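PDB 5WB5: putative eukaryotic translation initiation factor eIF-4E from Leishmania major, which probably binds the 7-methylguanosine cap of mRNA, including the trypanosomatid cap 4, and acts as a translation initiation factor of the eIF4E family. Local coordinates for residues 97-102 with 210-215; 165-170 with 178-183. One frame throughout, in Å; residues are numbered along the deposited sequence.

Contact 1. Residues 97-102 with 210-215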
loop_
_atom_site.group_PDB
_atom_site.type_symbol
_atom_site.label_atom_id
_atom_site.label_comp_id
_atom_site.label_asym_id
_atom_site.label_seq_id
_atom_site.Cartn_x
_atom_site.Cartn_y
_atom_site.Cartn_z
ATOM N N GLY A 97 2.341 -13.687 8.429
ATOM C CA GLY A 97 3.240 -13.735 7.297
ATOM C C GLY A 97 2.802 -12.790 6.199
ATOM O O GLY A 97 2.094 -11.809 6.455
ATOM N N LYS A 98 3.218 -13.076 4.967
ATOM C CA LYS A 98 2.857 -12.252 3.824
ATOM C C LYS A 98 2.532 -13.128 2.624
ATOM O O LYS A 98 3.235 -14.104 2.342
ATOM C CB LYS A 98 3.979 -11.267 3.462
ATOM C CG LYS A 98 5.298 -11.906 3.059
ATOM C CD LYS A 98 6.323 -10.836 2.703
ATOM C CE LYS A 98 7.682 -11.433 2.377
ATOM N NZ LYS A 98 8.316 -12.044 3.577
ATOM N N LEU A 99 1.453 -12.769 1.930
ATOM C CA LEU A 99 1.077 -13.384 0.662
ATOM C C LEU A 99 1.472 -12.431 -0.460
ATOM O O LEU A 99 0.950 -11.316 -0.535
ATOM C CB LEU A 99 -0.424 -13.671 0.618
ATOM C CG LEU A 99 -1.009 -14.221 -0.690
ATOM C CD1 LEU A 99 -0.716 -15.709 -0.846
ATOM C CD2 LEU A 99 -2.500 -13.960 -0.750
ATOM N N TRP A 100 2.388 -12.861 -1.324
ATOM C CA TRP A 100 2.955 -11.976 -2.327
ATOM C C TRP A 100 2.888 -12.606 -3.711
ATOM O O TRP A 100 2.686 -13.813 -3.872
ATOM C CB TRP A 100 4.408 -11.599 -1.987
ATOM C CG TRP A 100 5.335 -12.760 -1.784
ATOM C CD1 TRP A 100 5.558 -13.438 -0.620
ATOM C CD2 TRP A 100 6.182 -13.365 -2.769
ATOM N NE1 TRP A 100 6.486 -14.432 -0.821
ATOM C CE2 TRP A 100 6.886 -14.406 -2.132
ATOM C CE3 TRP A 100 6.412 -13.129 -4.128
ATOM C CZ2 TRP A 100 7.800 -15.213 -2.808
ATOM C CZ3 TRP A 100 7.320 -13.931 -4.796
ATOM C CH2 TRP A 100 8.002 -14.958 -4.137
ATOM N N VAL A 101 3.044 -11.740 -4.711
ATOM C CA VAL A 101 3.010 -12.109 -6.120
ATOM C C VAL A 101 4.023 -11.257 -6.874
ATOM O O VAL A 101 4.312 -10.118 -6.493
ATOM C CB VAL A 101 1.604 -11.926 -6.734
ATOM C CG1 VAL A 101 0.585 -12.803 -6.023
ATOM C CG2 VAL A 101 1.176 -10.466 -6.676
ATOM N N ASN A 102 4.552 -11.816 -7.962
ATOM C CA ASN A 102 5.524 -11.140 -8.819
ATOM C C ASN A 102 4.820 -10.720 -10.105
ATOM O O ASN A 102 4.537 -11.556 -10.968
ATOM C CB ASN A 102 6.719 -12.040 -9.122
ATOM C CG ASN A 102 7.502 -12.417 -7.881
ATOM O OD1 ASN A 102 7.380 -11.777 -6.838
ATOM N ND2 ASN A 102 8.319 -13.458 -7.989
ATOM N N MET A 210 2.617 -16.600 -7.057
ATOM C CA MET A 210 1.829 -16.365 -5.851
ATOM C C MET A 210 2.349 -17.287 -4.763
ATOM O O MET A 210 2.377 -18.508 -4.943
ATOM C CB MET A 210 0.337 -16.602 -6.097
ATOM C CG MET A 210 -0.524 -16.409 -4.853
ATOM S SD MET A 210 -2.278 -16.199 -5.216
ATOM C CE MET A 210 -2.317 -14.490 -5.748
ATOM N N VAL A 211 2.758 -16.703 -3.642
ATOM C CA VAL A 211 3.453 -17.439 -2.592
ATOM C C VAL A 211 3.067 -16.843 -1.247
ATOM O O VAL A 211 3.114 -15.625 -1.065
ATOM C CB VAL A 211 4.983 -17.380 -2.784
ATOM C CG1 VAL A 211 5.705 -18.113 -1.658
ATOM C CG2 VAL A 211 5.386 -17.947 -4.141
ATOM N N PHE A 212 2.694 -17.700 -0.302
ATOM C CA PHE A 212 2.549 -17.295 1.088
ATOM C C PHE A 212 3.809 -17.676 1.854
ATOM O O PHE A 212 4.404 -18.728 1.604
ATOM C CB PHE A 212 1.332 -17.943 1.745
ATOM C CG PHE A 212 1.085 -17.461 3.148
ATOM C CD1 PHE A 212 0.501 -16.224 3.375
ATOM C CD2 PHE A 212 1.449 -18.234 4.238
ATOM C CE1 PHE A 212 0.278 -15.771 4.662
ATOM C CE2 PHE A 212 1.225 -17.785 5.531
ATOM C CZ PHE A 212 0.639 -16.551 5.741
ATOM N N THR A 213 4.210 -16.817 2.788
ATOM C CA THR A 213 5.441 -17.025 3.542
ATOM C C THR A 213 5.226 -16.573 4.977
ATOM O O THR A 213 4.930 -15.400 5.218
ATOM C CB THR A 213 6.606 -16.258 2.910
ATOM O OG1 THR A 213 6.728 -16.621 1.529
ATOM C CG2 THR A 213 7.907 -16.570 3.632
ATOM N N LYS A 214 5.372 -17.501 5.919
ATOM C CA LYS A 214 5.354 -17.143 7.330
ATOM C C LYS A 214 6.667 -16.472 7.707
ATOM O O LYS A 214 7.737 -16.837 7.211
ATOM C CB LYS A 214 5.126 -18.383 8.198
ATOM C CG LYS A 214 5.072 -18.092 9.692
ATOM C CD LYS A 214 4.804 -19.354 10.498
ATOM C CE LYS A 214 4.768 -19.062 11.990
ATOM N NZ LYS A 214 4.558 -20.296 12.798
ATOM N N HIS A 215 6.583 -15.484 8.587
ATOM C CA HIS A 215 7.761 -14.728 8.982
ATOM C C HIS A 215 8.581 -15.496 10.011
ATOM O O HIS A 215 9.759 -15.775 9.790
ATOM C CB HIS A 215 7.356 -13.363 9.540
ATOM C CG HIS A 215 6.631 -12.500 8.554
ATOM N ND1 HIS A 215 5.727 -11.531 8.934
ATOM C CD2 HIS A 215 6.686 -12.453 7.201
ATOM C CE1 HIS A 215 5.254 -10.929 7.859
ATOM N NE2 HIS A 215 5.820 -11.469 6.794
#
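Two antiparallel strands pair here at one end of the curved eIF4E sheet, where 210-214 is the outermost strand of the chain on that side. Two hydrogen-bonded pairs carry the backbone. Lys98 and Thr213 bond in both directions, and so do Trp100 and Val211. The straightest bond runs from Trp100 N to Val211 O, 2.9 Å at 174°, in the carbonyl plane. These four side chains share one sheet face. Trp100 has CG in the crowded position between its backbone N and carbonyl carbon (chi1 55°). This lays the indole alongside Val211 of strand 210-214. Val211 CB sits over one face of the six-membered ring, 3.9 Å from its centroid, as a CH-pi contact. At the ring edge, NE1 donates to Thr213 OG1 at 3.2 Å, nearly in the ring plane. Just after strand 210-214, the His215 ring lies against Gly97, whose CA is over the ring centre, 3.5 Å from the centroid. His215 ND1 is hydrogen-bonded to Asn93 O. The other face bears Leu99, Val101, Met210 and Phe212, and helix 188-200 packs there. Val101 CG1 meets Met210 CE. With Val211, Thr213 and a cation-pi contact from Arg177, the indole's rotation is probably restricted.

Contact 2. Residues 165-170 with 178-183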
loop_
_atom_site.group_PDB
_atom_site.type_symbol
_atom_site.label_atom_id
_atom_site.label_comp_id
_atom_site.label_asym_id
_atom_site.label_seq_id
_atom_site.Cartn_x
_atom_site.Cartn_y
_atom_site.Cartn_z
ATOM N N THR A 165 -2.712 -6.634 8.180
ATOM C CA THR A 165 -1.977 -5.574 8.857
ATOM C C THR A 165 -1.383 -4.555 7.900
ATOM O O THR A 165 -1.203 -3.391 8.285
ATOM C CB THR A 165 -0.848 -6.163 9.710
ATOM O OG1 THR A 165 0.085 -6.851 8.868
ATOM C CG2 THR A 165 -1.405 -7.129 10.746
ATOM N N GLY A 166 -1.060 -4.955 6.675
ATOM C CA GLY A 166 -0.532 -3.985 5.733
ATOM C C GLY A 166 -0.285 -4.593 4.371
ATOM O O GLY A 166 -0.615 -5.749 4.114
ATOM N N ILE A 167 0.304 -3.777 3.494
ATOM C CA ILE A 167 0.677 -4.191 2.147
ATOM C C ILE A 167 1.978 -3.500 1.765
ATOM O O ILE A 167 2.351 -2.465 2.322
ATOM C CB ILE A 167 -0.411 -3.878 1.091
ATOM C CG1 ILE A 167 -0.723 -2.382 1.065
ATOM C CG2 ILE A 167 -1.670 -4.686 1.368
ATOM C CD1 ILE A 167 -1.624 -1.969 -0.079
ATOM N N VAL A 168 2.663 -4.088 0.790
ATOM C CA VAL A 168 3.970 -3.611 0.348
ATOM C C VAL A 168 4.067 -3.805 -1.158
ATOM O O VAL A 168 3.835 -4.904 -1.668
ATOM C CB VAL A 168 5.131 -4.346 1.056
ATOM C CG1 VAL A 168 6.481 -3.798 0.596
ATOM C CG2 VAL A 168 5.008 -4.237 2.571
ATOM N N MET A 169 4.407 -2.734 -1.865
ATOM C CA MET A 169 4.787 -2.802 -3.268
ATOM C C MET A 169 6.294 -2.601 -3.345
ATOM O O MET A 169 6.831 -1.694 -2.703
ATOM C CB MET A 169 4.052 -1.743 -4.096
ATOM C CG MET A 169 4.514 -1.657 -5.538
ATOM S SD MET A 169 4.331 -3.230 -6.405
ATOM C CE MET A 169 2.605 -3.168 -6.862
ATOM N N SER A 170 6.972 -3.453 -4.110
ATOM C CA SER A 170 8.432 -3.451 -4.176
ATOM C C SER A 170 8.857 -3.457 -5.638
ATOM O O SER A 170 8.674 -4.459 -6.338
ATOM C CB SER A 170 9.010 -4.656 -3.435
ATOM O OG SER A 170 10.411 -4.530 -3.261
ATOM N N LEU A 178 4.163 -7.481 -5.198
ATOM C CA LEU A 178 3.061 -7.065 -4.345
ATOM C C LEU A 178 2.963 -8.039 -3.181
ATOM O O LEU A 178 3.160 -9.240 -3.355
ATOM C CB LEU A 178 1.749 -7.043 -5.128
ATOM C CG LEU A 178 0.493 -6.723 -4.323
ATOM C CD1 LEU A 178 0.541 -5.323 -3.763
ATOM C CD2 LEU A 178 -0.733 -6.903 -5.191
ATOM N N ALA A 179 2.677 -7.520 -1.991
ATOM C CA ALA A 179 2.631 -8.357 -0.802
ATOM C C ALA A 179 1.555 -7.837 0.137
ATOM O O ALA A 179 1.436 -6.629 0.340
ATOM C CB ALA A 179 3.989 -8.388 -0.085
ATOM N N VAL A 180 0.779 -8.755 0.700
ATOM C CA VAL A 180 -0.225 -8.453 1.711
ATOM C C VAL A 180 0.236 -9.112 3.002
ATOM O O VAL A 180 0.269 -10.345 3.101
ATOM C CB VAL A 180 -1.618 -8.947 1.298
ATOM C CG1 VAL A 180 -2.658 -8.586 2.354
ATOM C CG2 VAL A 180 -2.004 -8.372 -0.052
ATOM N N TRP A 181 0.623 -8.294 3.979
ATOM C CA TRP A 181 1.089 -8.776 5.272
ATOM C C TRP A 181 -0.106 -8.943 6.200
ATOM O O TRP A 181 -0.798 -7.961 6.517
ATOM C CB TRP A 181 2.101 -7.810 5.890
ATOM C CG TRP A 181 3.426 -7.761 5.198
ATOM C CD1 TRP A 181 3.666 -7.913 3.863
ATOM C CD2 TRP A 181 4.703 -7.548 5.814
ATOM N NE1 TRP A 181 5.013 -7.803 3.607
ATOM C CE2 TRP A 181 5.671 -7.580 4.788
ATOM C CE3 TRP A 181 5.120 -7.331 7.130
ATOM C CZ2 TRP A 181 7.030 -7.403 5.039
ATOM C CZ3 TRP A 181 6.470 -7.156 7.378
ATOM C CH2 TRP A 181 7.408 -7.192 6.336
ATOM N N VAL A 182 -0.326 -10.184 6.642
ATOM C CA VAL A 182 -1.400 -10.532 7.566
ATOM C C VAL A 182 -0.814 -10.705 8.963
ATOM O O VAL A 182 0.369 -10.427 9.192
ATOM C CB VAL A 182 -2.131 -11.809 7.110
ATOM C CG1 VAL A 182 -2.684 -11.628 5.707
ATOM C CG2 VAL A 182 -1.202 -13.017 7.163
ATOM N N SER A 183 -1.634 -11.180 9.903
ATOM C CA SER A 183 -1.233 -11.318 11.296
ATOM C C SER A 183 -1.222 -12.754 11.797
ATOM O O SER A 183 -0.426 -13.071 12.684
ATOM C CB SER A 183 -2.164 -10.497 12.204
ATOM O OG SER A 183 -3.496 -10.973 12.135
#
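The Trp181 indole has Val168 CG2 over one face, offset toward the rim, and Ala179 CB of its own strand at an edge. Val168 CG2 makes a CH-pi contact, 4.1 Å from the centroid of the five-membered ring of Trp181. The setting is the beta hairpin of strands 164-171 and 175-182, in the middle of the eIF4E sheet. Outside the hairpin, Phe80 of strand 75-81 meets the Trp181 indole edge-to-face, and the His215 ring meets it with the planes at about 55°. Gly166 with Trp181 and Val168 with Ala179 are the hydrogen-bonded pairs. Val168 N donates to Ala179 O at 2.9 Å, while the return bond from Ala179 N is weak. The opposite face is aliphatic. Ile167 CG2 touches Val180 CG2 at 4.0 Å, and the two side chains lie side by side. Helix 133-147 covers Ile167 and Met169, and helix 188-200 covers Leu178 and Val180. At the Thr165 end of the pairing, Thr165 and Gly166 both face Trp181, forming a classic beta bulge. Trp181 O takes two amide donors in its carbonyl plane, Thr165 N at 2.9 Å and Gly166 N at 3.0 Å. Thr165 OG1 lies 2.7 Å from Trp181 O and is also hydrogen-bonded to Asn93 OD1.

Both contacts belong to one antiparallel sheet and are joined through neighbouring strands 175-182 and 97-104. Their centres are 9 Å apart. Val101 N to Leu178 O and Val180 N to Leu99 O, each 2.8 Å, are probable hydrogen bonds. Lys98 CB also packs on Trp181 CD1. Contact 2 is central and buried, whereas contact 1 lies nearer the margin and is partly buried. Helix 188-200 backs both. Each has a tryptophan on the sheet face away from that helix. In contact 1 the indole N-H finds a threonine hydroxyl across the strands; within contact 2 the indole face meets an aliphatic methyl of strand 164-171.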